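Local coordinates for protein DynF (Micromonospora chersina, PDB 6UBL) that is of unknown function but belongs to the dynemicin (enediyne) biosynthesis pathway and holds a palmitic acid in its beta barrel, consistent with binding a lipid-like molecule, at residues A[95-100]-A[142-147]; A[102-107]-A[133-138]; A[176-181]-A[192-197]. All coordinates share one frame; numbering follows the deposited sequence.

The three contacts run from the rim of the barrel to its wall. Interaction 1 is a surface contact of loop on turn, made by one lysine, a bridging water and a leucine pair. Interactions 2 and 3 are buried and rest on antiparallel backbone bonds, the former deep in the fold and against the palmitic acid, the latter in a hairpin whose far side meets the second subunit. Strand 146-149 connects them: it follows strand 129-141 of interaction 2 and pairs with strand 170-183 of interaction 3. Interaction 1 touches both others, through Lys147 on Ile138 and Leu146 on Val192, whereas interactions 2 and 3 stay about 7 Å apart at their nearest atoms.

Interaction 1 (A[95-100]-A[142-147]); sequences EELGKI and PKLGLK
Pro142 opens the 3-10 turn 142-144 and lays the CD corner of its ring against the carbonyl of Lys99, with CD 3.3 Å from Lys99 O. Lys143 follows and does most of the work. Its backbone N-H donates a hydrogen bond to a water that in turn donates to Leu97 O and Lys99 O, so one water bridges three backbone groups and ties the turn to both sides of Gly98. The side chain sets out with CG anti to the backbone N (chi1 -177°), stays extended through chi3 and bends only at chi4. It therefore runs alongside Gly98, Lys143 CD coming within 3.7 Å of Gly98 N, and brings the ammonium to the carbonyl of Glu96, where Lys143 NZ donates to Glu96 O at 2.9 Å. The donor stands 47° above the carbonyl plane, off the lone-pair direction. Gly98 has positive phi, and a CB built on it would lie 2.5 Å from Lys143 CB, so the lysine can pass this closely because Gly98 has no side chain. Leu144 sends its side chain toward the loop and crosses Leu97 obliquely, Leu144 CD1 meeting Leu97 CD2 at 4.1 Å; Leu97 itself turns inward onto Tyr56 and Phe48. The turn closes with Gly145 N bonded to Pro142 O at 2.9 Å, and Gly145 and Leu146 both face Met141. That pairing is a G1 beta bulge, in the connection from strand 129-141 to strand 146-149, packed at the barrel rim against the loop between strands 81-92 and 100-104.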
loop_
_atom_site.group_PDB
_atom_site.type_symbol
_atom_site.label_atom_id
_atom_site.label_comp_id
_atom_site.label_asym_id
_atom_site.label_seq_id
_atom_site.Cartn_x
_atom_site.Cartn_y
_atom_site.Cartn_z
ATOM N N GLU A 95 -18.213 10.855 -19.520
ATOM C CA GLU A 95 -18.199 11.147 -20.948
ATOM C C GLU A 95 -16.841 10.817 -21.545
ATOM O O GLU A 95 -16.751 10.155 -22.584
ATOM C CB GLU A 95 -18.541 12.622 -21.172
ATOM C CG GLU A 95 -18.399 13.108 -22.613
ATOM C CD GLU A 95 -19.312 12.383 -23.582
ATOM O OE1 GLU A 95 -19.230 12.657 -24.799
ATOM O OE2 GLU A 95 -20.130 11.557 -23.129
ATOM N N GLU A 96 -15.771 11.254 -20.884
ATOM C CA GLU A 96 -14.437 11.126 -21.453
ATOM C C GLU A 96 -13.899 9.702 -21.362
ATOM O O GLU A 96 -13.260 9.217 -22.302
ATOM C CB GLU A 96 -13.483 12.099 -20.757
ATOM C CG GLU A 96 -13.866 13.568 -20.912
ATOM C CD GLU A 96 -14.725 14.107 -19.780
ATOM O OE1 GLU A 96 -15.344 13.314 -19.042
ATOM O OE2 GLU A 96 -14.797 15.348 -19.645
ATOM N N LEU A 97 -14.132 9.022 -20.243
ATOM C CA LEU A 97 -13.566 7.699 -20.021
ATOM C C LEU A 97 -14.529 6.567 -20.345
ATOM O O LEU A 97 -14.113 5.405 -20.343
ATOM C CB LEU A 97 -13.106 7.572 -18.571
ATOM C CG LEU A 97 -12.127 8.644 -18.095
ATOM C CD1 LEU A 97 -11.758 8.352 -16.646
ATOM C CD2 LEU A 97 -10.900 8.715 -18.975
ATOM N N GLY A 98 -15.795 6.873 -20.610
ATOM C CA GLY A 98 -16.786 5.848 -20.863
ATOM C C GLY A 98 -17.243 5.167 -19.583
ATOM O O GLY A 98 -17.015 5.640 -18.465
ATOM N N LYS A 99 -17.908 4.029 -19.764
ATOM C CA LYS A 99 -18.373 3.222 -18.642
ATOM C C LYS A 99 -17.212 2.410 -18.084
ATOM O O LYS A 99 -16.558 1.660 -18.818
ATOM C CB LYS A 99 -19.489 2.286 -19.113
ATOM C CG LYS A 99 -20.131 1.431 -18.035
ATOM C CD LYS A 99 -21.294 0.624 -18.612
ATOM C CE LYS A 99 -22.458 0.554 -17.624
ATOM N NZ LYS A 99 -23.790 0.753 -18.274
ATOM N N ILE A 100 -16.972 2.547 -16.782
ATOM C CA ILE A 100 -15.870 1.885 -16.098
ATOM C C ILE A 100 -16.462 0.833 -15.167
ATOM O O ILE A 100 -17.363 1.134 -14.364
ATOM C CB ILE A 100 -15.023 2.896 -15.303
ATOM C CG1 ILE A 100 -14.529 4.021 -16.228
ATOM C CG2 ILE A 100 -13.846 2.201 -14.621
ATOM C CD1 ILE A 100 -13.901 5.199 -15.495
ATOM N N PRO A 142 -13.718 0.004 -21.545
ATOM C CA PRO A 142 -13.889 -0.340 -22.967
ATOM C C PRO A 142 -13.813 0.837 -23.925
ATOM O O PRO A 142 -13.343 0.664 -25.057
ATOM C CB PRO A 142 -15.268 -1.018 -23.003
ATOM C CG PRO A 142 -15.952 -0.592 -21.698
ATOM C CD PRO A 142 -14.828 -0.487 -20.711
ATOM N N LYS A 143 -14.275 2.027 -23.536
ATOM C CA LYS A 143 -14.224 3.145 -24.474
ATOM C C LYS A 143 -12.786 3.441 -24.886
ATOM O O LYS A 143 -12.524 3.816 -26.034
ATOM C CB LYS A 143 -14.911 4.389 -23.907
ATOM C CG LYS A 143 -14.926 5.530 -24.913
ATOM C CD LYS A 143 -15.509 6.800 -24.328
ATOM C CE LYS A 143 -15.446 7.950 -25.323
ATOM N NZ LYS A 143 -14.369 8.913 -24.958
ATOM N N LEU A 144 -11.846 3.276 -23.963
ATOM C CA LEU A 144 -10.434 3.489 -24.244
ATOM C C LEU A 144 -9.736 2.237 -24.756
ATOM O O LEU A 144 -8.529 2.280 -25.024
ATOM C CB LEU A 144 -9.733 3.973 -22.977
ATOM C CG LEU A 144 -10.411 5.126 -22.244
ATOM C CD1 LEU A 144 -9.483 5.587 -21.125
ATOM C CD2 LEU A 144 -10.731 6.267 -23.179
ATOM N N GLY A 145 -10.461 1.133 -24.899
ATOM C CA GLY A 145 -9.862 -0.115 -25.325
ATOM C C GLY A 145 -8.861 -0.680 -24.343
ATOM O O GLY A 145 -7.967 -1.430 -24.743
ATOM N N LEU A 146 -9.017 -0.371 -23.060
ATOM C CA LEU A 146 -8.038 -0.704 -22.044
ATOM C C LEU A 146 -8.698 -1.363 -20.844
ATOM O O LEU A 146 -9.851 -1.070 -20.508
ATOM C CB LEU A 146 -7.400 0.578 -21.502
ATOM C CG LEU A 146 -6.378 1.405 -22.261
ATOM C CD1 LEU A 146 -6.242 2.763 -21.602
ATOM C CD2 LEU A 146 -5.058 0.664 -22.217
ATOM N N LYS A 147 -7.933 -2.236 -20.187
ATOM C CA LYS A 147 -8.214 -2.693 -18.836
ATOM C C LYS A 147 -6.977 -2.373 -18.010
ATOM O O LYS A 147 -5.854 -2.657 -18.441
ATOM C CB LYS A 147 -8.458 -4.209 -18.775
ATOM C CG LYS A 147 -9.881 -4.619 -19.104
ATOM C CD LYS A 147 -10.120 -6.095 -18.818
ATOM C CE LYS A 147 -11.183 -6.641 -19.757
ATOM N NZ LYS A 147 -11.441 -8.094 -19.565
HETATM O O HOH W 1 -14.836 2.863 -20.840
#

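Interaction 2 (A[102-107]-A[133-138]); sequences VTLNPD and MAVGAI
Three backbone hydrogen bonds define the pairing. Thr103 and Ile138 form an antiparallel hydrogen-bonded pair: Thr103 N reaches Ile138 O at 3.1 Å in the carbonyl plane. Ile138 N returns to Thr103 O at 2.8 Å, from above the plane. Asn105 N donates to Gly136 O at 3.0 Å, nearly straight at 172°. CA-H groups add weaker contacts, Val102 CA lying 3.3 Å from Ile138 O. Leu104 and Ala137 form the neighbouring non-hydrogen-bonded pair, but their side chains diverge. This is a seam within the barrel wall, where the end of strand 100-104 meets strand 129-141 at its interruption around Gly136; Val102 and Met133 touch the palmitic acid.

Apolar contacts fall on both flanks. Ile138 buries the most surface, with CG1 anti to its own carbonyl carbon, which sends Ile138 CG1 over the Asn105 backbone, 3.6 Å from Asn105 CA, and CD1 against Asn105 CB and CG. The side chains of Leu104 and Val135 cross at about a right angle, Leu104 CD2 meeting Val135 CG1 at 4.1 Å, while Val102 CG1 packs on the methyl of Ala137.

Polar side-chain contacts centre on Asn105. With CG anti to the backbone N, its OD1 accepts from Asp107 N at 2.9 Å, an Asx turn that fixes the amide's rotation, and ND2 donates to a water that can donate to Ala137 O. Asn150 completes this polar patch, its OD1 accepting from Ala137 N and its ND2 donating to Val135 O. Thr103 OG1, beside Ile138 CB, is hydrogen-bonded to a water at 2.8 Å.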
loop_
_atom_site.group_PDB
_atom_site.type_symbol
_atom_site.label_atom_id
_atom_site.label_comp_id
_atom_site.label_asym_id
_atom_site.label_seq_id
_atom_site.Cartn_x
_atom_site.Cartn_y
_atom_site.Cartn_z
ATOM N N VAL A 102 -15.384 -2.029 -12.293
ATOM C CA VAL A 102 -14.322 -2.398 -11.369
ATOM C C VAL A 102 -14.656 -3.745 -10.751
ATOM O O VAL A 102 -15.735 -3.926 -10.179
ATOM C CB VAL A 102 -14.110 -1.318 -10.299
ATOM C CG1 VAL A 102 -12.911 -1.661 -9.438
ATOM C CG2 VAL A 102 -13.921 0.050 -10.944
ATOM N N THR A 103 -13.729 -4.692 -10.885
ATOM C CA THR A 103 -13.856 -6.035 -10.341
ATOM C C THR A 103 -12.533 -6.391 -9.674
ATOM O O THR A 103 -11.592 -5.595 -9.664
ATOM C CB THR A 103 -14.197 -7.020 -11.459
ATOM O OG1 THR A 103 -13.183 -6.959 -12.463
ATOM C CG2 THR A 103 -15.548 -6.674 -12.091
ATOM N N LEU A 104 -12.451 -7.590 -9.111
ATOM C CA LEU A 104 -11.206 -8.028 -8.501
ATOM C C LEU A 104 -10.252 -8.652 -9.514
ATOM O O LEU A 104 -10.658 -9.346 -10.449
ATOM C CB LEU A 104 -11.474 -9.058 -7.399
ATOM C CG LEU A 104 -12.301 -8.576 -6.215
ATOM C CD1 LEU A 104 -12.444 -9.745 -5.236
ATOM C CD2 LEU A 104 -11.692 -7.373 -5.540
ATOM N N ASN A 105 -8.966 -8.424 -9.287
ATOM C CA ASN A 105 -7.921 -9.118 -10.030
ATOM C C ASN A 105 -7.817 -10.545 -9.501
ATOM O O ASN A 105 -7.481 -10.732 -8.326
ATOM C CB ASN A 105 -6.596 -8.400 -9.826
ATOM C CG ASN A 105 -5.476 -8.980 -10.667
ATOM O OD1 ASN A 105 -5.545 -10.122 -11.119
ATOM N ND2 ASN A 105 -4.421 -8.195 -10.864
ATOM N N PRO A 106 -8.111 -11.568 -10.311
ATOM C CA PRO A 106 -8.075 -12.951 -9.793
ATOM C C PRO A 106 -6.696 -13.416 -9.379
ATOM O O PRO A 106 -6.591 -14.456 -8.717
ATOM C CB PRO A 106 -8.625 -13.785 -10.956
ATOM C CG PRO A 106 -8.322 -12.972 -12.177
ATOM C CD PRO A 106 -8.422 -11.523 -11.756
ATOM N N ASP A 107 -5.633 -12.697 -9.751
ATOM C CA ASP A 107 -4.283 -13.089 -9.370
ATOM C C ASP A 107 -3.927 -12.663 -7.954
ATOM O O ASP A 107 -2.866 -13.059 -7.454
ATOM C CB ASP A 107 -3.244 -12.438 -10.285
ATOM C CG ASP A 107 -3.296 -12.943 -11.710
ATOM O OD1 ASP A 107 -3.671 -14.107 -11.928
ATOM O OD2 ASP A 107 -2.900 -12.169 -12.614
ATOM N N MET A 133 -8.789 -2.798 4.329
ATOM C CA MET A 133 -8.818 -3.805 3.275
ATOM C C MET A 133 -7.808 -3.370 2.220
ATOM O O MET A 133 -7.783 -2.199 1.826
ATOM C CB MET A 133 -10.229 -3.889 2.670
ATOM C CG MET A 133 -10.413 -4.955 1.599
ATOM S SD MET A 133 -10.426 -6.643 2.254
ATOM C CE MET A 133 -12.118 -6.751 2.874
ATOM N N ALA A 134 -6.988 -4.314 1.766
ATOM C CA ALA A 134 -5.963 -4.079 0.754
ATOM C C ALA A 134 -6.396 -4.808 -0.512
ATOM O O ALA A 134 -6.564 -6.030 -0.487
ATOM C CB ALA A 134 -4.607 -4.611 1.234
ATOM N N VAL A 135 -6.602 -4.064 -1.600
ATOM C CA VAL A 135 -7.351 -4.562 -2.748
ATOM C C VAL A 135 -6.519 -4.549 -4.019
ATOM O O VAL A 135 -5.897 -3.538 -4.358
ATOM C CB VAL A 135 -8.645 -3.756 -2.952
ATOM C CG1 VAL A 135 -9.383 -4.199 -4.207
ATOM C CG2 VAL A 135 -9.544 -3.891 -1.735
ATOM N N GLY A 136 -6.572 -5.660 -4.748
ATOM C CA GLY A 136 -6.090 -5.732 -6.126
ATOM C C GLY A 136 -7.266 -5.723 -7.082
ATOM O O GLY A 136 -8.068 -6.660 -7.090
ATOM N N ALA A 137 -7.388 -4.669 -7.884
ATOM C CA ALA A 137 -8.564 -4.455 -8.711
ATOM C C ALA A 137 -8.234 -4.468 -10.196
ATOM O O ALA A 137 -7.077 -4.354 -10.608
ATOM C CB ALA A 137 -9.234 -3.117 -8.356
ATOM N N ILE A 138 -9.296 -4.592 -10.998
ATOM C CA ILE A 138 -9.242 -4.424 -12.444
ATOM C C ILE A 138 -10.225 -3.323 -12.807
ATOM O O ILE A 138 -11.398 -3.387 -12.414
ATOM C CB ILE A 138 -9.656 -5.713 -13.177
ATOM C CG1 ILE A 138 -8.774 -6.891 -12.741
ATOM C CG2 ILE A 138 -9.592 -5.500 -14.692
ATOM C CD1 ILE A 138 -7.359 -6.763 -13.201
HETATM O O HOH W 2 -13.516 -5.055 -14.505
HETATM O O HOH W 3 -4.811 -5.631 -9.538
#

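Interaction 3 (A[176-181]-A[192-197]); sequences YRMMPL and VAYLTS
Tyr194 can be followed outward from the backbone of strand 193-205. Its CB touches Met179 O and Met178 CB. CG is anti to the carbonyl carbon (chi1 -61°), which swings the ring across the opposing strand, and CD2 comes 3.6 Å from Pro180 CA. CE2 then meets Pro180 CB at 4.0 Å. Met178 runs side by side with the tyrosine, pointing the same way, and its SD stands 4.7 Å from the ring centroid, 32° off the normal: an oblique Met-aromatic contact. The tip, Tyr194 OH, is hydrogen-bonded to Gln113 of the second subunit. A leucine here has neither ring nor hydroxyl, and without the intersubunit bond and Met-aromatic contact would probably loosen the packing on Pro180 and this part of the interface.

Behind these side chains, the backbones pair in antiparallel register. Met179 N donates to Leu195 O and Leu195 N returns to Met179 O, both at 2.9 Å, the second in the carbonyl plane. Leu181 N bonds Ala193 O at 2.8 Å. The side chains of Met179, Leu181 and Leu195 leave the sheet on the side away from Tyr194 and Pro180; Met179 CG and Leu181 CD1 pack on Leu195 CB, and the side chain of Leu195 lies about 5 Å from the palmitic acid. At the hairpin end Val192 N donates to Leu181 O at 2.9 Å, while Ala193 N makes a weak bond to the same oxygen. Two successive residues facing Leu181 make a classic beta bulge, in a beta hairpin of the barrel wall whose outer side joins the subunit interface.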
loop_
_atom_site.group_PDB
_atom_site.type_symbol
_atom_site.label_atom_id
_atom_site.label_comp_id
_atom_site.label_asym_id
_atom_site.label_seq_id
_atom_site.Cartn_x
_atom_site.Cartn_y
_atom_site.Cartn_z
ATOM N N TYR A 176 -1.628 8.464 -1.182
ATOM C CA TYR A 176 -0.838 9.686 -1.020
ATOM C C TYR A 176 -0.459 10.176 -2.414
ATOM O O TYR A 176 0.472 9.655 -3.040
ATOM C CB TYR A 176 0.363 9.491 -0.095
ATOM C CG TYR A 176 1.034 10.799 0.224
ATOM C CD1 TYR A 176 0.442 11.733 1.082
ATOM C CD2 TYR A 176 2.279 11.131 -0.331
ATOM C CE1 TYR A 176 1.046 12.937 1.351
ATOM C CE2 TYR A 176 2.888 12.329 -0.050
ATOM C CZ TYR A 176 2.275 13.248 0.801
ATOM O OH TYR A 176 2.870 14.430 1.079
ATOM N N ARG A 177 -1.216 11.167 -2.902
ATOM C CA ARG A 177 -0.947 11.871 -4.150
ATOM C C ARG A 177 -1.269 11.066 -5.404
ATOM O O ARG A 177 -1.928 11.593 -6.311
ATOM C CB ARG A 177 0.479 12.409 -4.167
ATOM C CG ARG A 177 0.805 13.220 -2.930
ATOM C CD ARG A 177 2.078 14.002 -3.112
ATOM N NE ARG A 177 1.797 15.322 -3.669
ATOM C CZ ARG A 177 2.701 16.278 -3.813
ATOM N NH1 ARG A 177 3.972 16.048 -3.488
ATOM N NH2 ARG A 177 2.352 17.448 -4.320
ATOM N N MET A 178 -0.834 9.808 -5.474
ATOM C CA MET A 178 -1.058 9.034 -6.688
ATOM C C MET A 178 -0.875 7.542 -6.427
ATOM O O MET A 178 -0.022 7.121 -5.622
ATOM C CB MET A 178 -0.117 9.496 -7.816
ATOM C CG MET A 178 1.359 9.154 -7.574
ATOM S SD MET A 178 2.568 9.881 -8.711
ATOM C CE MET A 178 2.605 11.574 -8.123
ATOM N N MET A 179 -1.690 6.747 -7.134
ATOM C CA MET A 179 -1.619 5.280 -7.141
ATOM C C MET A 179 -1.511 4.852 -8.600
ATOM O O MET A 179 -2.450 5.111 -9.387
ATOM C CB MET A 179 -2.902 4.709 -6.513
ATOM C CG MET A 179 -3.378 3.368 -7.072
ATOM S SD MET A 179 -2.390 1.980 -6.474
ATOM C CE MET A 179 -2.641 2.100 -4.703
ATOM N N PRO A 180 -0.430 4.181 -9.015
ATOM C CA PRO A 180 -0.293 3.816 -10.433
ATOM C C PRO A 180 -1.313 2.769 -10.878
ATOM O O PRO A 180 -1.608 1.810 -10.166
ATOM C CB PRO A 180 1.137 3.268 -10.535
ATOM C CG PRO A 180 1.828 3.661 -9.259
ATOM C CD PRO A 180 0.744 3.766 -8.219
ATOM N N LEU A 181 -1.852 2.970 -12.075
ATOM C CA LEU A 181 -2.716 2.012 -12.756
ATOM C C LEU A 181 -2.064 1.589 -14.061
ATOM O O LEU A 181 -1.676 2.436 -14.864
ATOM C CB LEU A 181 -4.107 2.596 -13.002
ATOM C CG LEU A 181 -4.856 3.016 -11.734
ATOM C CD1 LEU A 181 -6.195 3.644 -12.111
ATOM C CD2 LEU A 181 -5.058 1.849 -10.774
ATOM N N VAL A 192 -0.530 3.872 -17.133
ATOM C CA VAL A 192 -1.413 4.556 -18.074
ATOM C C VAL A 192 -2.155 5.701 -17.406
ATOM O O VAL A 192 -2.460 6.705 -18.052
ATOM C CB VAL A 192 -2.413 3.535 -18.651
ATOM C CG1 VAL A 192 -3.472 4.236 -19.497
ATOM C CG2 VAL A 192 -1.689 2.463 -19.434
ATOM N N ALA A 193 -2.464 5.552 -16.128
ATOM C CA ALA A 193 -3.228 6.534 -15.378
ATOM C C ALA A 193 -2.879 6.360 -13.911
ATOM O O ALA A 193 -2.221 5.390 -13.518
ATOM C CB ALA A 193 -4.732 6.359 -15.609
ATOM N N TYR A 194 -3.323 7.319 -13.105
ATOM C CA TYR A 194 -3.148 7.254 -11.666
ATOM C C TYR A 194 -4.482 7.516 -10.994
ATOM O O TYR A 194 -5.202 8.449 -11.360
ATOM C CB TYR A 194 -2.114 8.298 -11.209
ATOM C CG TYR A 194 -0.750 8.062 -11.816
ATOM C CD1 TYR A 194 -0.440 8.562 -13.073
ATOM C CD2 TYR A 194 0.205 7.324 -11.149
ATOM C CE1 TYR A 194 0.794 8.344 -13.649
ATOM C CE2 TYR A 194 1.451 7.094 -11.707
ATOM C CZ TYR A 194 1.740 7.601 -12.947
ATOM O OH TYR A 194 2.979 7.371 -13.507
ATOM N N LEU A 195 -4.792 6.697 -9.997
ATOM C CA LEU A 195 -5.903 6.965 -9.100
ATOM C C LEU A 195 -5.375 7.924 -8.043
ATOM O O LEU A 195 -4.422 7.599 -7.319
ATOM C CB LEU A 195 -6.358 5.652 -8.477
ATOM C CG LEU A 195 -7.538 5.629 -7.502
ATOM C CD1 LEU A 195 -8.813 6.013 -8.220
ATOM C CD2 LEU A 195 -7.637 4.234 -6.906
ATOM N N THR A 196 -5.955 9.123 -7.982
ATOM C CA THR A 196 -5.449 10.157 -7.084
ATOM C C THR A 196 -6.282 10.315 -5.819
ATOM O O THR A 196 -5.789 10.893 -4.842
ATOM C CB THR A 196 -5.355 11.513 -7.800
ATOM O OG1 THR A 196 -6.630 11.883 -8.321
ATOM C CG2 THR A 196 -4.329 11.449 -8.928
ATOM N N SER A 197 -7.541 9.882 -5.826
ATOM C CA SER A 197 -8.324 9.861 -4.600
ATOM C C SER A 197 -9.496 8.915 -4.784
ATOM O O SER A 197 -9.921 8.637 -5.906
ATOM C CB SER A 197 -8.818 11.251 -4.201
ATOM O OG SER A 197 -9.845 11.677 -5.061
#